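PDB 3GYB: transcriptional regulators (LACI-FAMILY TRANSCRIPTIONAL REGULATORY PROTEIN) from Corynebacterium glutamicum, which probably regulates transcription by binding cis-regulatory DNA, as LacI-family proteins do, and carries a magnesium ion in its periplasmic-binding-protein-like part. Local coordinates for residues A[9-14]-A[62-67]; A[25-30]-A[236-241]; A[120-125]-A[175-180]; A[166-171]-A[195-200]. One frame throughout, in Å; residues are numbered along the deposited sequence.

Contact 1 (A[9-14]-A[62-67])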
loop_
_atom_site.group_PDB
_atom_site.type_symbol
_atom_site.label_atom_id
_atom_site.label_comp_id
_atom_site.label_asym_id
_atom_site.label_seq_id
_atom_site.Cartn_x
_atom_site.Cartn_y
_atom_site.Cartn_z
ATOM N N ALA A 9 -9.082 -7.710 16.632
ATOM C CA ALA A 9 -8.748 -8.203 15.302
ATOM C C ALA A 9 -9.307 -7.225 14.277
ATOM O O ALA A 9 -10.446 -6.779 14.394
ATOM C CB ALA A 9 -9.352 -9.590 15.090
ATOM N N VAL A 10 -8.501 -6.887 13.278
ATOM C CA VAL A 10 -8.936 -5.970 12.239
ATOM C C VAL A 10 -8.886 -6.704 10.904
ATOM O O VAL A 10 -7.821 -7.149 10.472
ATOM C CB VAL A 10 -8.025 -4.724 12.185
ATOM C CG1 VAL A 10 -8.539 -3.749 11.135
ATOM C CG2 VAL A 10 -7.985 -4.055 13.556
ATOM N N LEU A 11 -10.038 -6.837 10.255
ATOM C CA LEU A 11 -10.107 -7.537 8.978
ATOM C C LEU A 11 -10.141 -6.613 7.769
ATOM O O LEU A 11 -11.007 -5.744 7.664
ATOM C CB LEU A 11 -11.338 -8.454 8.943
ATOM C CG LEU A 11 -11.257 -9.782 9.701
ATOM C CD1 LEU A 11 -11.051 -9.547 11.193
ATOM C CD2 LEU A 11 -12.537 -10.557 9.457
ATOM N N ILE A 12 -9.188 -6.795 6.858
ATOM C CA ILE A 12 -9.147 -5.999 5.637
ATOM C C ILE A 12 -9.072 -6.977 4.478
ATOM O O ILE A 12 -8.805 -8.161 4.681
ATOM C CB ILE A 12 -7.925 -5.062 5.584
ATOM C CG1 ILE A 12 -6.640 -5.887 5.622
ATOM C CG2 ILE A 12 -7.986 -4.070 6.741
ATOM C CD1 ILE A 12 -5.398 -5.084 5.272
ATOM N N ASP A 13 -9.303 -6.500 3.262
ATOM C CA ASP A 13 -9.272 -7.394 2.116
ATOM C C ASP A 13 -7.919 -7.653 1.485
ATOM O O ASP A 13 -7.530 -8.803 1.298
ATOM C CB ASP A 13 -10.194 -6.886 1.004
ATOM C CG ASP A 13 -11.651 -7.110 1.307
ATOM O OD1 ASP A 13 -12.005 -8.246 1.679
ATOM O OD2 ASP A 13 -12.438 -6.154 1.167
ATOM N N ASP A 14 -7.201 -6.582 1.174
ATOM C CA ASP A 14 -5.943 -6.714 0.449
ATOM C C ASP A 14 -4.904 -5.663 0.850
ATOM O O ASP A 14 -5.177 -4.471 0.811
ATOM C CB ASP A 14 -6.310 -6.594 -1.034
ATOM C CG ASP A 14 -5.143 -6.778 -1.968
ATOM O OD1 ASP A 14 -3.997 -6.915 -1.506
ATOM O OD2 ASP A 14 -5.401 -6.775 -3.191
ATOM N N ASP A 62 -11.069 -9.568 21.981
ATOM C CA ASP A 62 -12.131 -9.001 22.806
ATOM C C ASP A 62 -13.165 -8.365 21.882
ATOM O O ASP A 62 -14.356 -8.324 22.194
ATOM C CB ASP A 62 -11.585 -7.924 23.751
ATOM C CG ASP A 62 -10.661 -8.483 24.820
ATOM O OD1 ASP A 62 -10.587 -9.718 24.979
ATOM O OD2 ASP A 62 -10.015 -7.671 25.515
ATOM N N GLY A 63 -12.690 -7.861 20.744
ATOM C CA GLY A 63 -13.561 -7.227 19.773
ATOM C C GLY A 63 -12.999 -7.385 18.373
ATOM O O GLY A 63 -11.833 -7.752 18.205
ATOM N N ILE A 64 -13.821 -7.108 17.368
ATOM C CA ILE A 64 -13.393 -7.243 15.980
ATOM C C ILE A 64 -13.866 -6.079 15.120
ATOM O O ILE A 64 -15.022 -5.674 15.191
ATOM C CB ILE A 64 -13.959 -8.551 15.359
ATOM C CG1 ILE A 64 -13.493 -9.760 16.169
ATOM C CG2 ILE A 64 -13.524 -8.683 13.899
ATOM C CD1 ILE A 64 -14.215 -11.051 15.799
ATOM N N ILE A 65 -12.961 -5.523 14.323
ATOM C CA ILE A 65 -13.333 -4.458 13.407
ATOM C C ILE A 65 -13.339 -5.143 12.044
ATOM O O ILE A 65 -12.324 -5.702 11.625
ATOM C CB ILE A 65 -12.293 -3.304 13.380
ATOM C CG1 ILE A 65 -12.292 -2.555 14.715
ATOM C CG2 ILE A 65 -12.616 -2.352 12.230
ATOM C CD1 ILE A 65 -13.592 -1.799 15.016
ATOM N N ILE A 66 -14.483 -5.135 11.371
ATOM C CA ILE A 66 -14.583 -5.762 10.060
ATOM C C ILE A 66 -14.544 -4.690 8.981
ATOM O O ILE A 66 -15.518 -3.966 8.769
ATOM C CB ILE A 66 -15.885 -6.572 9.925
ATOM C CG1 ILE A 66 -15.942 -7.637 11.020
ATOM C CG2 ILE A 66 -15.953 -7.228 8.555
ATOM C CD1 ILE A 66 -17.239 -8.418 11.042
ATOM N N ALA A 67 -13.403 -4.585 8.309
ATOM C CA ALA A 67 -13.235 -3.601 7.248
ATOM C C ALA A 67 -13.065 -4.327 5.920
ATOM O O ALA A 67 -12.311 -3.892 5.049
ATOM C CB ALA A 67 -12.028 -2.722 7.538
HETATM O O HOH W 1 -10.702 -3.998 2.907
#
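Ile65 is gripped at both polar ends by strand 7-12: Ile65 N donates to Ala9 O at 2.8 Å, and Ile65 O accepts Leu11 N at 2.9 Å. Both bonds are nearly straight. The ladder continues outward with Ala9 N to Gly63 O (3.2 Å) and with Ala67 N to Leu11 O, which is short at 2.7 Å but bent to 135° at the hydrogen. Past the last rung a water joins Asp13 N to Ala67 O, 2.7 Å from the latter; Asp13 OD2 also accepts from Asp69 N. Among apolar contacts, Leu11 CD1 meets Ile64 CG2 at 3.8 Å, the branch of Ile64 that stands anti to its backbone N. Ala9 and Leu11 share this face with Ile64 and Ile66 and lie against helix 52-57. The other face carries Val10, Ile12, Ile65 and Ala67; Ala67 CB comes within 3.2 Å of Leu11 O. The two are neighbouring parallel strands of the Rossmann-like N-terminal lobe, flanked by strands 37-41 and 82-85. Direct amide bonds thus hold the middle, and water takes over beyond Ala67 N, where the side chain of Ala67 lies about 9 Å from that of magnesium-binding Ser231.

Contact 2 (A[25-30]-A[236-241])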
loop_
_atom_site.group_PDB
_atom_site.type_symbol
_atom_site.label_atom_id
_atom_site.label_comp_id
_atom_site.label_asym_id
_atom_site.label_seq_id
_atom_site.Cartn_x
_atom_site.Cartn_y
_atom_site.Cartn_z
ATOM N N GLN A 25 -4.675 3.509 11.590
ATOM C CA GLN A 25 -3.904 4.438 12.412
ATOM C C GLN A 25 -4.864 5.151 13.365
ATOM O O GLN A 25 -4.561 5.342 14.543
ATOM C CB GLN A 25 -3.182 5.470 11.537
ATOM C CG GLN A 25 -2.337 6.481 12.322
ATOM C CD GLN A 25 -1.175 5.840 13.070
ATOM O OE1 GLN A 25 -0.246 5.304 12.460
ATOM N NE2 GLN A 25 -1.223 5.891 14.400
ATOM N N SER A 26 -6.024 5.543 12.843
ATOM C CA SER A 26 -7.027 6.229 13.648
ATOM C C SER A 26 -7.597 5.271 14.697
ATOM O O SER A 26 -7.748 5.631 15.867
ATOM C CB SER A 26 -8.144 6.763 12.750
ATOM O OG SER A 26 -8.937 7.705 13.445
ATOM N N LEU A 27 -7.912 4.050 14.278
ATOM C CA LEU A 27 -8.424 3.044 15.205
ATOM C C LEU A 27 -7.422 2.884 16.343
ATOM O O LEU A 27 -7.789 2.841 17.519
ATOM C CB LEU A 27 -8.570 1.687 14.505
ATOM C CG LEU A 27 -9.776 1.351 13.632
ATOM C CD1 LEU A 27 -9.481 0.081 12.843
ATOM C CD2 LEU A 27 -11.009 1.163 14.505
ATOM N N SER A 28 -6.149 2.790 15.974
ATOM C CA SER A 28 -5.074 2.611 16.939
ATOM C C SER A 28 -4.949 3.772 17.917
ATOM O O SER A 28 -4.772 3.566 19.120
ATOM C CB SER A 28 -3.742 2.417 16.206
ATOM O OG SER A 28 -2.678 2.275 17.133
ATOM N N ASP A 29 -5.037 4.994 17.403
ATOM C CA ASP A 29 -4.916 6.176 18.251
ATOM C C ASP A 29 -5.958 6.193 19.361
ATOM O O ASP A 29 -5.714 6.721 20.444
ATOM C CB ASP A 29 -5.048 7.455 17.418
ATOM C CG ASP A 29 -3.894 7.648 16.460
ATOM O OD1 ASP A 29 -2.796 7.122 16.738
ATOM O OD2 ASP A 29 -4.081 8.340 15.435
ATOM N N VAL A 30 -7.120 5.620 19.082
ATOM C CA VAL A 30 -8.199 5.574 20.062
ATOM C C VAL A 30 -8.106 4.357 20.976
ATOM O O VAL A 30 -8.294 4.468 22.188
ATOM C CB VAL A 30 -9.587 5.551 19.367
ATOM C CG1 VAL A 30 -10.694 5.406 20.408
ATOM C CG2 VAL A 30 -9.793 6.831 18.572
ATOM N N TYR A 236 -11.894 6.508 13.698
ATOM C CA TYR A 236 -12.126 7.152 14.982
ATOM C C TYR A 236 -13.470 6.748 15.579
ATOM O O TYR A 236 -13.542 6.274 16.709
ATOM C CB TYR A 236 -12.083 8.672 14.818
ATOM C CG TYR A 236 -12.349 9.434 16.095
ATOM C CD1 TYR A 236 -11.391 9.496 17.106
ATOM C CD2 TYR A 236 -13.566 10.082 16.298
ATOM C CE1 TYR A 236 -11.639 10.184 18.292
ATOM C CE2 TYR A 236 -13.825 10.771 17.479
ATOM C CZ TYR A 236 -12.857 10.816 18.471
ATOM O OH TYR A 236 -13.111 11.475 19.651
ATOM N N ASN A 237 -14.538 6.933 14.811
ATOM C CA ASN A 237 -15.865 6.602 15.303
ATOM C C ASN A 237 -16.085 5.107 15.464
ATOM O O ASN A 237 -16.813 4.675 16.360
ATOM C CB ASN A 237 -16.927 7.211 14.391
ATOM C CG ASN A 237 -17.012 8.720 14.538
ATOM O OD1 ASN A 237 -16.353 9.469 13.816
ATOM N ND2 ASN A 237 -17.810 9.172 15.500
ATOM N N ALA A 238 -15.451 4.311 14.610
ATOM C CA ALA A 238 -15.587 2.862 14.706
ATOM C C ALA A 238 -14.973 2.391 16.023
ATOM O O ALA A 238 -15.503 1.497 16.682
ATOM C CB ALA A 238 -14.883 2.186 13.527
ATOM N N ALA A 239 -13.847 2.990 16.400
ATOM C CA ALA A 239 -13.180 2.631 17.643
ATOM C C ALA A 239 -14.084 3.009 18.817
ATOM O O ALA A 239 -14.275 2.217 19.741
ATOM C CB ALA A 239 -11.834 3.354 17.752
ATOM N N LEU A 240 -14.642 4.215 18.779
ATOM C CA LEU A 240 -15.532 4.648 19.852
ATOM C C LEU A 240 -16.752 3.738 19.935
ATOM O O LEU A 240 -17.193 3.381 21.028
ATOM C CB LEU A 240 -15.997 6.089 19.630
ATOM C CG LEU A 240 -14.964 7.203 19.789
ATOM C CD1 LEU A 240 -15.633 8.548 19.543
ATOM C CD2 LEU A 240 -14.363 7.146 21.188
ATOM N N LEU A 241 -17.303 3.364 18.784
ATOM C CA LEU A 241 -18.485 2.503 18.764
ATOM C C LEU A 241 -18.186 1.133 19.365
ATOM O O LEU A 241 -18.969 0.608 20.158
ATOM C CB LEU A 241 -19.012 2.341 17.331
ATOM C CG LEU A 241 -20.308 1.537 17.164
ATOM C CD1 LEU A 241 -21.438 2.238 17.901
ATOM C CD2 LEU A 241 -20.656 1.389 15.684
#
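Ser26 OG reaches across to helix 231-246, lying 3.6 Å from Tyr236 CB and donating its hydrogen bond to Ile232 O, one turn earlier on that helix. Its place anti to the backbone N (chi1 -165°) turns it that way. It also lies 3.2 Å from Tyr236 N, but the angle is too poor for a bond. Beyond this polar link the contact is apolar. Val30 splits its contacts: its CB and CG1 crowd the methyl of Ala239, with Val30 CB 3.5 Å from Ala239 CB, while Val30 CG2 comes obliquely to the Tyr236 ring, 3.4 Å from CD1. Val30 CG1 also touches Leu240 CD2 at 4.1 Å. On the other flank, Leu27 CD2 rests on Ala239 and on Ala238 CB (4.1 Å). The short helix segments approach to 8.0 Å and cross at -42°. Ser28, on the far side of helix 21-31, hydrogen-bonds Thr45 O of the second subunit. In this two-lobed fold a late helix thus packs beside the first helix of the N-terminal lobe. Small alanines and a serine at the crossing let the helices lie close, and the bond to Ile232 O satisfies a buried hydroxyl near metal-binding Ser231.

Contact 3 (A[120-125]-A[175-180])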
loop_
_atom_site.group_PDB
_atom_site.type_symbol
_atom_site.label_atom_id
_atom_site.label_comp_id
_atom_site.label_asym_id
_atom_site.label_seq_id
_atom_site.Cartn_x
_atom_site.Cartn_y
_atom_site.Cartn_z
ATOM N N HIS A 120 -18.661 13.479 -21.747
ATOM C CA HIS A 120 -18.396 12.067 -22.017
ATOM C C HIS A 120 -17.562 11.553 -20.852
ATOM O O HIS A 120 -16.336 11.448 -20.929
ATOM C CB HIS A 120 -17.651 11.910 -23.343
ATOM C CG HIS A 120 -18.509 12.187 -24.537
ATOM N ND1 HIS A 120 -19.578 11.389 -24.882
ATOM C CD2 HIS A 120 -18.492 13.202 -25.434
ATOM C CE1 HIS A 120 -20.186 11.902 -25.936
ATOM N NE2 HIS A 120 -19.548 13.002 -26.292
ATOM N N ILE A 121 -18.259 11.243 -19.766
ATOM C CA ILE A 121 -17.643 10.780 -18.533
ATOM C C ILE A 121 -17.862 9.291 -18.337
ATOM O O ILE A 121 -18.968 8.785 -18.526
ATOM C CB ILE A 121 -18.245 11.537 -17.333
ATOM C CG1 ILE A 121 -17.989 13.039 -17.500
ATOM C CG2 ILE A 121 -17.661 11.011 -16.031
ATOM C CD1 ILE A 121 -18.795 13.921 -16.555
ATOM N N ALA A 122 -16.801 8.590 -17.955
ATOM C CA ALA A 122 -16.905 7.155 -17.729
ATOM C C ALA A 122 -16.553 6.801 -16.292
ATOM O O ALA A 122 -15.791 7.510 -15.634
ATOM C CB ALA A 122 -15.993 6.407 -18.688
ATOM N N HIS A 123 -17.115 5.695 -15.816
ATOM C CA HIS A 123 -16.871 5.221 -14.458
ATOM C C HIS A 123 -16.236 3.839 -14.463
ATOM O O HIS A 123 -16.701 2.943 -15.167
ATOM C CB HIS A 123 -18.191 5.152 -13.684
ATOM C CG HIS A 123 -18.071 4.543 -12.319
ATOM N ND1 HIS A 123 -17.332 5.119 -11.307
ATOM C CD2 HIS A 123 -18.641 3.437 -11.783
ATOM C CE1 HIS A 123 -17.458 4.399 -10.207
ATOM N NE2 HIS A 123 -18.247 3.373 -10.468
ATOM N N LEU A 124 -15.160 3.673 -13.700
ATOM C CA LEU A 124 -14.516 2.367 -13.585
ATOM C C LEU A 124 -15.082 1.778 -12.304
ATOM O O LEU A 124 -14.792 2.261 -11.213
ATOM C CB LEU A 124 -12.997 2.512 -13.471
ATOM C CG LEU A 124 -12.309 2.978 -14.749
ATOM C CD1 LEU A 124 -10.821 3.182 -14.495
ATOM C CD2 LEU A 124 -12.533 1.935 -15.838
ATOM N N ARG A 125 -15.892 0.735 -12.427
ATOM C CA ARG A 125 -16.514 0.165 -11.243
ATOM C C ARG A 125 -15.806 -0.993 -10.560
ATOM O O ARG A 125 -14.915 -1.625 -11.121
ATOM C CB ARG A 125 -17.970 -0.223 -11.550
ATOM C CG ARG A 125 -18.158 -1.184 -12.696
ATOM C CD ARG A 125 -19.646 -1.352 -13.043
ATOM N NE ARG A 125 -20.465 -1.705 -11.885
ATOM C CZ ARG A 125 -21.735 -2.098 -11.957
ATOM N NH1 ARG A 125 -22.339 -2.192 -13.135
ATOM N NH2 ARG A 125 -22.402 -2.403 -10.851
ATOM N N PRO A 175 -13.235 6.151 -27.325
ATOM C CA PRO A 175 -12.208 7.193 -27.366
ATOM C C PRO A 175 -12.747 8.604 -27.142
ATOM O O PRO A 175 -11.970 9.539 -26.945
ATOM C CB PRO A 175 -11.590 7.010 -28.748
ATOM C CG PRO A 175 -12.748 6.494 -29.565
ATOM C CD PRO A 175 -13.351 5.474 -28.630
ATOM N N GLU A 176 -14.071 8.754 -27.159
ATOM C CA GLU A 176 -14.685 10.065 -26.948
ATOM C C GLU A 176 -14.643 10.460 -25.470
ATOM O O GLU A 176 -14.857 11.623 -25.122
ATOM C CB GLU A 176 -16.142 10.058 -27.429
ATOM C CG GLU A 176 -17.071 9.201 -26.584
ATOM C CD GLU A 176 -17.190 7.768 -27.074
ATOM O OE1 GLU A 176 -16.286 7.291 -27.791
ATOM O OE2 GLU A 176 -18.194 7.113 -26.726
ATOM N N VAL A 177 -14.380 9.488 -24.601
ATOM C CA VAL A 177 -14.318 9.746 -23.164
ATOM C C VAL A 177 -13.208 10.735 -22.822
ATOM O O VAL A 177 -12.063 10.559 -23.240
ATOM C CB VAL A 177 -14.082 8.438 -22.383
ATOM C CG1 VAL A 177 -13.789 8.738 -20.914
ATOM C CG2 VAL A 177 -15.310 7.552 -22.498
ATOM N N THR A 178 -13.552 11.768 -22.058
ATOM C CA THR A 178 -12.576 12.788 -21.675
ATOM C C THR A 178 -12.261 12.809 -20.183
ATOM O O THR A 178 -11.323 13.484 -19.750
ATOM C CB THR A 178 -13.052 14.200 -22.092
ATOM O OG1 THR A 178 -14.271 14.525 -21.408
ATOM C CG2 THR A 178 -13.296 14.250 -23.585
ATOM N N ALA A 179 -13.032 12.071 -19.394
ATOM C CA ALA A 179 -12.802 12.037 -17.955
ATOM C C ALA A 179 -13.287 10.722 -17.381
ATOM O O ALA A 179 -14.274 10.157 -17.850
ATOM C CB ALA A 179 -13.523 13.201 -17.278
ATOM N N ILE A 180 -12.582 10.242 -16.364
ATOM C CA ILE A 180 -12.933 8.992 -15.714
ATOM C C ILE A 180 -13.053 9.166 -14.209
ATOM O O ILE A 180 -12.186 9.779 -13.580
ATOM C CB ILE A 180 -11.853 7.906 -15.970
ATOM C CG1 ILE A 180 -11.807 7.551 -17.457
ATOM C CG2 ILE A 180 -12.144 6.669 -15.123
ATOM C CD1 ILE A 180 -10.634 6.646 -17.849
HETATM O O HOH W 2 -16.571 15.371 -22.494
#
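Ala122 CB packs against both methyls of Val177, 3.9 Å from CG1, and Leu124 CG meets Ile180 CG2 at 3.7 Å, the two side chains crossing at a slant. These four residues form the apolar centre where strand 121-124 runs parallel to strand 179-182 and beside its entry loop, in the Rossmann-like C-terminal lobe, and helix 160-173 covers them through Thr167, Leu170 and Leu171. On the opposite face Ile121 and Ala179 lie under helix 102-115. Further out come the backbone bonds: Ala122 N donates to Ala179 O, and Thr178 N to His120 O, each at 3.0 Å. Between them the register slips. Ala179 N, 3.7 Å from His120 O, is buried without a partner in the model, and Thr178 is not extended. At the polar edge a water bridges His120 N and Thr178 OG1, 2.7 Å from the hydroxyl, which also hydrogen-bonds His118 ND1. Glu176 completes this edge. Its CG, set between the backbone N and the carbonyl carbon (chi1 69°), lies over one face of the His120 imidazole in a CH-pi contact: Glu176 CG stands 4.0 Å from the ring centroid, displaced toward the rim near ND1, and the carboxylate plane is turned 88° from the ring.

Contact 4 (A[166-171]-A[195-200])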
loop_
_atom_site.group_PDB
_atom_site.type_symbol
_atom_site.label_atom_id
_atom_site.label_comp_id
_atom_site.label_asym_id
_atom_site.label_seq_id
_atom_site.Cartn_x
_atom_site.Cartn_y
_atom_site.Cartn_z
ATOM N N GLU A 166 -8.708 -2.560 -17.829
ATOM C CA GLU A 166 -10.073 -2.084 -18.045
ATOM C C GLU A 166 -10.063 -0.692 -18.676
ATOM O O GLU A 166 -10.909 -0.381 -19.514
ATOM C CB GLU A 166 -10.852 -2.023 -16.727
ATOM C CG GLU A 166 -11.283 -3.368 -16.175
ATOM C CD GLU A 166 -12.257 -4.085 -17.090
ATOM O OE1 GLU A 166 -13.258 -3.463 -17.508
ATOM O OE2 GLU A 166 -12.027 -5.272 -17.383
ATOM N N THR A 167 -9.122 0.156 -18.270
ATOM C CA THR A 167 -9.064 1.497 -18.833
ATOM C C THR A 167 -8.611 1.453 -20.286
ATOM O O THR A 167 -9.149 2.168 -21.132
ATOM C CB THR A 167 -8.126 2.426 -18.025
ATOM O OG1 THR A 167 -8.644 2.579 -16.700
ATOM C CG2 THR A 167 -8.043 3.808 -18.678
ATOM N N LEU A 168 -7.627 0.612 -20.587
ATOM C CA LEU A 168 -7.168 0.499 -21.964
ATOM C C LEU A 168 -8.310 0.006 -22.851
ATOM O O LEU A 168 -8.462 0.458 -23.984
ATOM C CB LEU A 168 -5.984 -0.465 -22.067
ATOM C CG LEU A 168 -4.640 0.047 -21.546
ATOM C CD1 LEU A 168 -3.605 -1.068 -21.673
ATOM C CD2 LEU A 168 -4.199 1.276 -22.335
ATOM N N ALA A 169 -9.108 -0.923 -22.333
ATOM C CA ALA A 169 -10.228 -1.460 -23.105
ATOM C C ALA A 169 -11.339 -0.419 -23.245
ATOM O O ALA A 169 -11.897 -0.241 -24.324
ATOM C CB ALA A 169 -10.769 -2.719 -22.436
ATOM N N LEU A 170 -11.650 0.269 -22.152
ATOM C CA LEU A 170 -12.696 1.293 -22.151
ATOM C C LEU A 170 -12.418 2.424 -23.138
ATOM O O LEU A 170 -13.298 2.825 -23.904
ATOM C CB LEU A 170 -12.838 1.885 -20.743
ATOM C CG LEU A 170 -13.818 3.048 -20.574
ATOM C CD1 LEU A 170 -15.240 2.530 -20.663
ATOM C CD2 LEU A 170 -13.579 3.724 -19.233
ATOM N N LEU A 171 -11.198 2.951 -23.106
ATOM C CA LEU A 171 -10.836 4.045 -23.997
ATOM C C LEU A 171 -10.714 3.603 -25.451
ATOM O O LEU A 171 -10.849 4.417 -26.363
ATOM C CB LEU A 171 -9.546 4.710 -23.520
ATOM C CG LEU A 171 -9.689 5.323 -22.123
ATOM C CD1 LEU A 171 -8.369 5.973 -21.713
ATOM C CD2 LEU A 171 -10.809 6.349 -22.123
ATOM N N ALA A 195 -3.370 5.673 -19.321
ATOM C CA ALA A 195 -3.225 6.955 -19.993
ATOM C C ALA A 195 -1.777 7.123 -20.458
ATOM O O ALA A 195 -1.516 7.553 -21.589
ATOM C CB ALA A 195 -3.618 8.090 -19.047
ATOM N N ARG A 196 -0.834 6.770 -19.592
ATOM C CA ARG A 196 0.578 6.882 -19.943
ATOM C C ARG A 196 0.908 5.978 -21.140
ATOM O O ARG A 196 1.590 6.396 -22.071
ATOM C CB ARG A 196 1.456 6.514 -18.743
ATOM C CG ARG A 196 2.939 6.768 -18.986
ATOM C CD ARG A 196 3.822 6.411 -17.796
ATOM N NE ARG A 196 5.210 6.766 -18.083
ATOM C CZ ARG A 196 6.243 6.542 -17.275
ATOM N NH1 ARG A 196 6.068 5.950 -16.102
ATOM N NH2 ARG A 196 7.458 6.926 -17.644
ATOM N N GLU A 197 0.420 4.743 -21.110
ATOM C CA GLU A 197 0.662 3.797 -22.196
ATOM C C GLU A 197 0.073 4.310 -23.510
ATOM O O GLU A 197 0.633 4.087 -24.586
ATOM C CB GLU A 197 0.045 2.437 -21.849
ATOM C CG GLU A 197 0.146 1.388 -22.953
ATOM C CD GLU A 197 1.571 1.146 -23.415
ATOM O OE1 GLU A 197 2.482 1.117 -22.561
ATOM O OE2 GLU A 197 1.775 0.969 -24.638
ATOM N N LEU A 198 -1.054 5.009 -23.416
ATOM C CA LEU A 198 -1.731 5.547 -24.591
ATOM C C LEU A 198 -1.169 6.879 -25.077
ATOM O O LEU A 198 -1.555 7.368 -26.137
ATOM C CB LEU A 198 -3.225 5.701 -24.298
ATOM C CG LEU A 198 -4.016 4.393 -24.241
ATOM C CD1 LEU A 198 -5.406 4.646 -23.677
ATOM C CD2 LEU A 198 -4.090 3.794 -25.643
ATOM N N GLY A 199 -0.261 7.463 -24.308
ATOM C CA GLY A 199 0.317 8.738 -24.700
ATOM C C GLY A 199 -0.628 9.894 -24.420
ATOM O O GLY A 199 -0.517 10.966 -25.019
ATOM N N LEU A 200 -1.577 9.675 -23.517
ATOM C CA LEU A 200 -2.528 10.713 -23.154
ATOM C C LEU A 200 -2.010 11.455 -21.934
ATOM O O LEU A 200 -1.663 10.837 -20.927
ATOM C CB LEU A 200 -3.890 10.103 -22.818
ATOM C CG LEU A 200 -4.629 9.366 -23.936
ATOM C CD1 LEU A 200 -5.818 8.619 -23.343
ATOM C CD2 LEU A 200 -5.088 10.358 -24.996
#
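The backbones that carry Leu168 and Leu198 stay well apart: the nearest CA atoms, of Leu168 and Ala195, are 7.8 Å from each other, and no hydrogen bond spans the gap. Segment 166-171 is regular helix, whereas 195-200 is the last turn of helix 185-198 and its exit. That exit is a Schellman motif. Gly199 takes positive phi (78°), Leu200 N returns to Ala195 O at 2.9 Å and Gly199 N to Arg196 O at 3.1 Å; the reversal brings Leu200 back beside the helix end, within reach of helix 160-173. Leucine tips then fill the space between the backbones. Leu198 stands in the middle: its CG is 3.7 Å from Leu168 CD2, the two side chains running past one another in opposing senses, and its CD1 lies 3.8 Å from Leu171 CD1. Leu171 CD1 stands anti to CA (chi2 -180°), where it meets Leu200 CD1 as well, at 4.0 Å. Glu197 adds its CB and CG, both 4.4 Å from Leu168 CD2; its carboxylate turns away to a salt bridge with Arg220 of the second subunit. Deeper in, Thr167 and Leu168 touch Ala194, so the contact is the outer end of a helix-helix seam on one face of the C-terminal sheet. Several of its residues, Leu168 and Leu198 among them, also meet a crystal neighbour. With aliphatic carbons alone meeting across the two segments, cohesion comes from van der Waals and hydrophobic forces, while the Schellman bonds pair two of the amides and two of the carbonyls at the helix end within its own backbone.

In the fold
From the N terminus, segment 9-14, on strand 7-12, opens contact 1 and helix segment 25-30 opens contact 2 before 62-67 closes contact 1, so these two cross; they also touch, through Ile65 and Leu27 between sheet and helix in the N-terminal lobe. After two more strands of that lobe the chain passes to the C-terminal lobe. There 120-125 opens contact 3, 166-171 opens contact 4, 175-180 closes contact 3 and 195-200 closes contact 4: again a crossing pair, joined where strands meet helix 160-173. Both nest inside the long loop that contact 2 closes when 236-241 returns to the first lobe. Contacts 1 and 3, centres about 34 Å apart, lie in opposite lobes.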